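Nematode fatty acid retinoid binding protein (Necator americanus, PDB 4XCP) probably binds lipids such as fatty acids and retinol, and holds bound palmitic acid. Local coordinates at residues 94-99 and 137-142; 131-136 and 156-161. One frame throughout, in Å; residues are numbered along the deposited sequence.

Contact 1: residues 94-99 and 137-142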
loop_
_atom_site.group_PDB
_atom_site.type_symbol
_atom_site.label_atom_id
_atom_site.label_comp_id
_atom_site.label_asym_id
_atom_site.label_seq_id
_atom_site.Cartn_x
_atom_site.Cartn_y
_atom_site.Cartn_z
ATOM N N PRO A 94 -7.542 17.146 8.171
ATOM C CA PRO A 94 -8.555 16.062 8.209
ATOM C C PRO A 94 -8.987 15.440 6.873
ATOM O O PRO A 94 -9.232 14.239 6.829
ATOM C CB PRO A 94 -9.760 16.712 8.905
ATOM C CG PRO A 94 -9.209 17.856 9.657
ATOM C CD PRO A 94 -7.977 18.330 8.947
ATOM N N GLU A 95 -9.150 16.246 5.813
ATOM C CA GLU A 95 -9.607 15.728 4.526
ATOM C C GLU A 95 -8.591 14.789 3.861
ATOM O O GLU A 95 -8.954 13.664 3.519
ATOM C CB GLU A 95 -10.029 16.876 3.594
ATOM C CG GLU A 95 -10.636 16.403 2.283
ATOM C CD GLU A 95 -10.859 17.519 1.287
ATOM O OE1 GLU A 95 -10.165 18.555 1.389
ATOM O OE2 GLU A 95 -11.730 17.361 0.404
ATOM N N ALA A 96 -7.334 15.238 3.687
ATOM C CA ALA A 96 -6.285 14.420 3.064
ATOM C C ALA A 96 -5.948 13.204 3.950
ATOM O O ALA A 96 -5.674 12.131 3.408
ATOM C CB ALA A 96 -5.045 15.255 2.786
ATOM N N LYS A 97 -6.044 13.353 5.308
ATOM C CA LYS A 97 -5.830 12.236 6.249
ATOM C C LYS A 97 -6.891 11.143 5.999
ATOM O O LYS A 97 -6.537 9.974 5.871
ATOM C CB LYS A 97 -5.875 12.714 7.711
ATOM C CG LYS A 97 -5.433 11.656 8.732
ATOM C CD LYS A 97 -5.442 12.188 10.185
ATOM C CE LYS A 97 -4.253 13.075 10.516
ATOM N NZ LYS A 97 -4.270 13.548 11.927
ATOM N N GLY A 98 -8.159 11.547 5.889
ATOM C CA GLY A 98 -9.266 10.636 5.601
ATOM C C GLY A 98 -9.066 9.873 4.306
ATOM O O GLY A 98 -9.263 8.656 4.263
ATOM N N PHE A 99 -8.599 10.584 3.251
ATOM C CA PHE A 99 -8.324 9.997 1.935
ATOM C C PHE A 99 -7.208 8.968 2.009
ATOM O O PHE A 99 -7.362 7.861 1.502
ATOM C CB PHE A 99 -7.978 11.068 0.886
ATOM C CG PHE A 99 -7.366 10.474 -0.367
ATOM C CD1 PHE A 99 -8.130 9.699 -1.237
ATOM C CD2 PHE A 99 -6.010 10.630 -0.641
ATOM C CE1 PHE A 99 -7.551 9.123 -2.371
ATOM C CE2 PHE A 99 -5.443 10.070 -1.787
ATOM C CZ PHE A 99 -6.215 9.331 -2.646
ATOM N N LYS A 137 -10.098 12.461 -6.657
ATOM C CA LYS A 137 -10.807 13.491 -7.417
ATOM C C LYS A 137 -11.946 14.112 -6.617
ATOM O O LYS A 137 -12.196 15.285 -6.798
ATOM C CB LYS A 137 -11.281 12.967 -8.788
ATOM C CG LYS A 137 -10.141 12.519 -9.711
ATOM C CD LYS A 137 -9.291 13.695 -10.241
ATOM C CE LYS A 137 -8.168 13.212 -11.131
ATOM N NZ LYS A 137 -7.363 14.330 -11.678
ATOM N N ALA A 138 -12.555 13.368 -5.669
ATOM C CA ALA A 138 -13.636 13.870 -4.799
ATOM C C ALA A 138 -13.163 14.896 -3.746
ATOM O O ALA A 138 -13.999 15.581 -3.163
ATOM C CB ALA A 138 -14.344 12.709 -4.112
HETATM N N MSE A 139 -11.841 14.950 -3.457
HETATM C CA MSE A 139 -11.263 15.907 -2.492
HETATM C C MSE A 139 -11.290 17.320 -3.074
HETATM O O MSE A 139 -11.292 17.475 -4.301
HETATM C CB MSE A 139 -9.794 15.579 -2.197
HETATM C CG MSE A 139 -9.599 14.413 -1.223
HETATM SE SE MSE A 139 -7.835 14.479 -0.416
HETATM C CE MSE A 139 -6.801 13.986 -1.905
ATOM N N SER A 140 -11.262 18.345 -2.199
ATOM C CA SER A 140 -11.137 19.734 -2.634
ATOM C C SER A 140 -9.700 19.896 -3.177
ATOM O O SER A 140 -8.853 19.043 -2.933
ATOM C CB SER A 140 -11.311 20.689 -1.448
ATOM O OG SER A 140 -10.270 20.524 -0.492
ATOM N N ASP A 141 -9.424 20.994 -3.875
ATOM C CA ASP A 141 -8.080 21.323 -4.349
ATOM C C ASP A 141 -7.150 21.450 -3.150
ATOM O O ASP A 141 -6.009 21.022 -3.237
ATOM C CB ASP A 141 -8.119 22.669 -5.105
ATOM C CG ASP A 141 -8.516 22.571 -6.567
ATOM O OD1 ASP A 141 -8.950 21.479 -7.001
ATOM O OD2 ASP A 141 -8.429 23.588 -7.265
ATOM N N ALA A 142 -7.632 22.028 -2.020
ATOM C CA ALA A 142 -6.820 22.159 -0.793
ATOM C C ALA A 142 -6.435 20.769 -0.244
ATOM O O ALA A 142 -5.293 20.569 0.166
ATOM C CB ALA A 142 -7.559 22.970 0.260
#
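Glu95 reaches across to Ser140 and holds it with both carboxylate oxygens. Ser140 OG donates to Glu95 OE1 at 2.7 Å, on the syn lone pair, while the backbone N of Ser140 gives its hydrogen to Glu95 OE2 at 2.8 Å. The second bond is fairly straight, 163° at the hydrogen, although its donor lies 32° out of the carboxylate plane on the syn side. An extended chain, with CG anti to the backbone N, carries the carboxylate out to this bend in the backbone. Ser140 OG also caps the N of Gly143, so one hydroxyl serves both the helix start and the bridge to Glu95.

Inward from these bonds sits Met139, a selenomethionine. Its SE packs on Phe99 CB at 3.7 Å and against Ala96 CA at 3.8 Å. A bend at chi3 (-72°) brings Met139 CE to the Phe99 ring as an off-centre CH-pi contact, 4.1 Å from the centroid, with SE oblique to the same ring in a Met-aromatic contact.

The contact thus fastens the start of helix 94-115 to the short link between helices 122-138 and 141-150. Phe147 of the latter touches Ala96 and Met139 and meets the Phe99 ring edge-to-face.

Contact 2: residues 131-136 and 156-161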
loop_
_atom_site.group_PDB
_atom_site.type_symbol
_atom_site.label_atom_id
_atom_site.label_comp_id
_atom_site.label_asym_id
_atom_site.label_seq_id
_atom_site.Cartn_x
_atom_site.Cartn_y
_atom_site.Cartn_z
ATOM N N GLU A 131 -11.353 3.305 -7.755
ATOM C CA GLU A 131 -11.938 3.837 -6.523
ATOM C C GLU A 131 -11.024 4.850 -5.819
ATOM O O GLU A 131 -11.505 5.888 -5.389
ATOM C CB GLU A 131 -12.339 2.718 -5.545
ATOM C CG GLU A 131 -13.157 3.210 -4.344
ATOM C CD GLU A 131 -14.328 4.147 -4.609
ATOM O OE1 GLU A 131 -14.883 4.142 -5.733
ATOM O OE2 GLU A 131 -14.679 4.911 -3.681
ATOM N N VAL A 132 -9.731 4.523 -5.661
ATOM C CA VAL A 132 -8.740 5.397 -5.022
ATOM C C VAL A 132 -8.656 6.730 -5.822
ATOM O O VAL A 132 -8.701 7.806 -5.229
ATOM C CB VAL A 132 -7.367 4.668 -4.869
ATOM C CG1 VAL A 132 -6.252 5.644 -4.502
ATOM C CG2 VAL A 132 -7.457 3.544 -3.828
ATOM N N LEU A 133 -8.574 6.641 -7.159
ATOM C CA LEU A 133 -8.552 7.821 -8.013
ATOM C C LEU A 133 -9.825 8.661 -7.831
ATOM O O LEU A 133 -9.723 9.866 -7.652
ATOM C CB LEU A 133 -8.308 7.464 -9.493
ATOM C CG LEU A 133 -8.381 8.630 -10.504
ATOM C CD1 LEU A 133 -7.297 9.688 -10.242
ATOM C CD2 LEU A 133 -8.324 8.119 -11.929
ATOM N N LYS A 134 -10.996 8.018 -7.822
ATOM C CA LYS A 134 -12.302 8.658 -7.623
ATOM C C LYS A 134 -12.324 9.432 -6.274
ATOM O O LYS A 134 -12.763 10.583 -6.236
ATOM C CB LYS A 134 -13.411 7.581 -7.660
ATOM C CG LYS A 134 -14.831 8.136 -7.545
ATOM C CD LYS A 134 -15.894 7.066 -7.748
ATOM C CE LYS A 134 -17.275 7.668 -7.622
ATOM N NZ LYS A 134 -18.298 6.649 -7.273
ATOM N N LEU A 135 -11.843 8.800 -5.188
ATOM C CA LEU A 135 -11.762 9.442 -3.881
ATOM C C LEU A 135 -10.779 10.632 -3.913
ATOM O O LEU A 135 -11.022 11.652 -3.274
ATOM C CB LEU A 135 -11.349 8.430 -2.811
ATOM C CG LEU A 135 -12.352 7.313 -2.540
ATOM C CD1 LEU A 135 -11.743 6.245 -1.691
ATOM C CD2 LEU A 135 -13.639 7.851 -1.930
ATOM N N TYR A 136 -9.682 10.497 -4.669
ATOM C CA TYR A 136 -8.705 11.558 -4.832
ATOM C C TYR A 136 -9.387 12.735 -5.536
ATOM O O TYR A 136 -9.305 13.861 -5.051
ATOM C CB TYR A 136 -7.472 11.065 -5.611
ATOM C CG TYR A 136 -6.512 12.184 -5.943
ATOM C CD1 TYR A 136 -5.587 12.637 -5.003
ATOM C CD2 TYR A 136 -6.579 12.847 -7.170
ATOM C CE1 TYR A 136 -4.729 13.694 -5.287
ATOM C CE2 TYR A 136 -5.714 13.898 -7.469
ATOM C CZ TYR A 136 -4.794 14.318 -6.523
ATOM O OH TYR A 136 -3.956 15.363 -6.799
ATOM N N LYS A 156 1.483 12.704 -8.248
ATOM C CA LYS A 156 1.898 12.695 -9.656
ATOM C C LYS A 156 1.230 11.542 -10.443
ATOM O O LYS A 156 0.783 11.750 -11.559
ATOM C CB LYS A 156 3.430 12.616 -9.759
ATOM C CG LYS A 156 3.978 13.032 -11.120
ATOM C CD LYS A 156 5.479 12.840 -11.221
ATOM C CE LYS A 156 5.990 13.104 -12.618
ATOM N NZ LYS A 156 7.469 12.956 -12.700
ATOM N N VAL A 157 1.137 10.348 -9.848
ATOM C CA VAL A 157 0.458 9.184 -10.439
ATOM C C VAL A 157 -1.016 9.535 -10.743
ATOM O O VAL A 157 -1.538 9.179 -11.806
ATOM C CB VAL A 157 0.630 7.929 -9.521
ATOM C CG1 VAL A 157 -0.445 6.876 -9.767
ATOM C CG2 VAL A 157 2.021 7.335 -9.700
ATOM N N PHE A 158 -1.659 10.263 -9.818
ATOM C CA PHE A 158 -3.045 10.716 -9.975
ATOM C C PHE A 158 -3.167 11.849 -10.982
ATOM O O PHE A 158 -3.920 11.720 -11.935
ATOM C CB PHE A 158 -3.668 11.111 -8.624
ATOM C CG PHE A 158 -3.726 10.010 -7.587
ATOM C CD1 PHE A 158 -4.250 8.758 -7.904
ATOM C CD2 PHE A 158 -3.348 10.253 -6.272
ATOM C CE1 PHE A 158 -4.297 7.742 -6.945
ATOM C CE2 PHE A 158 -3.412 9.246 -5.308
ATOM C CZ PHE A 158 -3.859 7.988 -5.657
ATOM N N GLU A 159 -2.383 12.920 -10.809
ATOM C CA GLU A 159 -2.388 14.124 -11.656
ATOM C C GLU A 159 -1.959 13.917 -13.108
ATOM O O GLU A 159 -2.527 14.558 -13.987
ATOM C CB GLU A 159 -1.531 15.239 -11.022
ATOM C CG GLU A 159 -2.168 15.891 -9.801
ATOM C CD GLU A 159 -3.486 16.605 -10.054
ATOM O OE1 GLU A 159 -3.651 17.188 -11.149
ATOM O OE2 GLU A 159 -4.350 16.596 -9.147
ATOM N N SER A 160 -0.949 13.054 -13.361
ATOM C CA SER A 160 -0.434 12.778 -14.710
ATOM C C SER A 160 -1.387 11.997 -15.609
ATOM O O SER A 160 -1.155 11.931 -16.817
ATOM C CB SER A 160 0.880 12.007 -14.627
ATOM O OG SER A 160 0.637 10.720 -14.081
ATOM N N GLY A 161 -2.386 11.350 -15.021
ATOM C CA GLY A 161 -3.304 10.489 -15.759
ATOM C C GLY A 161 -2.843 9.039 -15.762
ATOM O O GLY A 161 -3.488 8.184 -16.370
#
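Tyr136 and Glu159 join through the hydroxyl, which donates from OH to Glu159 OE2 at 2.7 Å, using the anti lone pair of that oxygen. OE2 lies at the edge of the tyrosine ring, in its plane, and the carboxylate is turned 65° against the ring. A bend at chi2 (-62°) sets CD of Glu159 back toward the hydroxyl. This bond would be expected to fix the hydroxyl rotation and favour an ionised carboxylate. Nearby, Ser160 N and Ser160 OG grip Lys156 O from opposite faces of its plane.

Next to the tyrosine bond, Phe158 packs between the two helices. Its ring and that of Tyr136 form an offset stack, centroids 4.7 Å apart and planes at 26°, with Phe158 CD2 coming within 3.5 Å of Tyr136 CD1. Phe158 CB also lies over the same tyrosine ring, 3.8 Å from the centroid, a CH-pi contact, and Tyr136 CB in turn lies over the centre of the Phe158 ring. Val132 CG1 meets Phe158 at CZ, 3.5 Å away, crossing it at about a right angle. Leu133, sliding past in the opposite direction, brings its CD1 to 4.0 Å from Phe158 CD1.

Phe147 of helix 141-150 touches both rings, and Ala163 of helix 162-167 packs on Phe158. An offset aromatic stack and a Tyr-Glu hydrogen bond thus join helices 122-138 and 152-159 in the all-helical Gp-FAR-1 fold.

In the fold
Both contacts involve helix 122-138: contact 2 uses its last turns, contact 1 the turn that directly follows it, Met139 and Ser140. Both are largely buried, contact 1 farther out, its centre about 18 Å from the centre of the chain against about 14 Å. Each pairs an apolar centre with a glutamate hydrogen bond at its more exposed side. In contact 1 the carboxylate grips a turn and the start of a helix, with selenomethionine as the main filler; in contact 2 the glutamate accepts from a tyrosine hydroxyl beside stacked rings. Phe99 joins them: its CZ is 3.9 Å from Phe158 CE2, and its CE1 packs on the backbone of Val132 and Tyr136. Phe147 touches both groups.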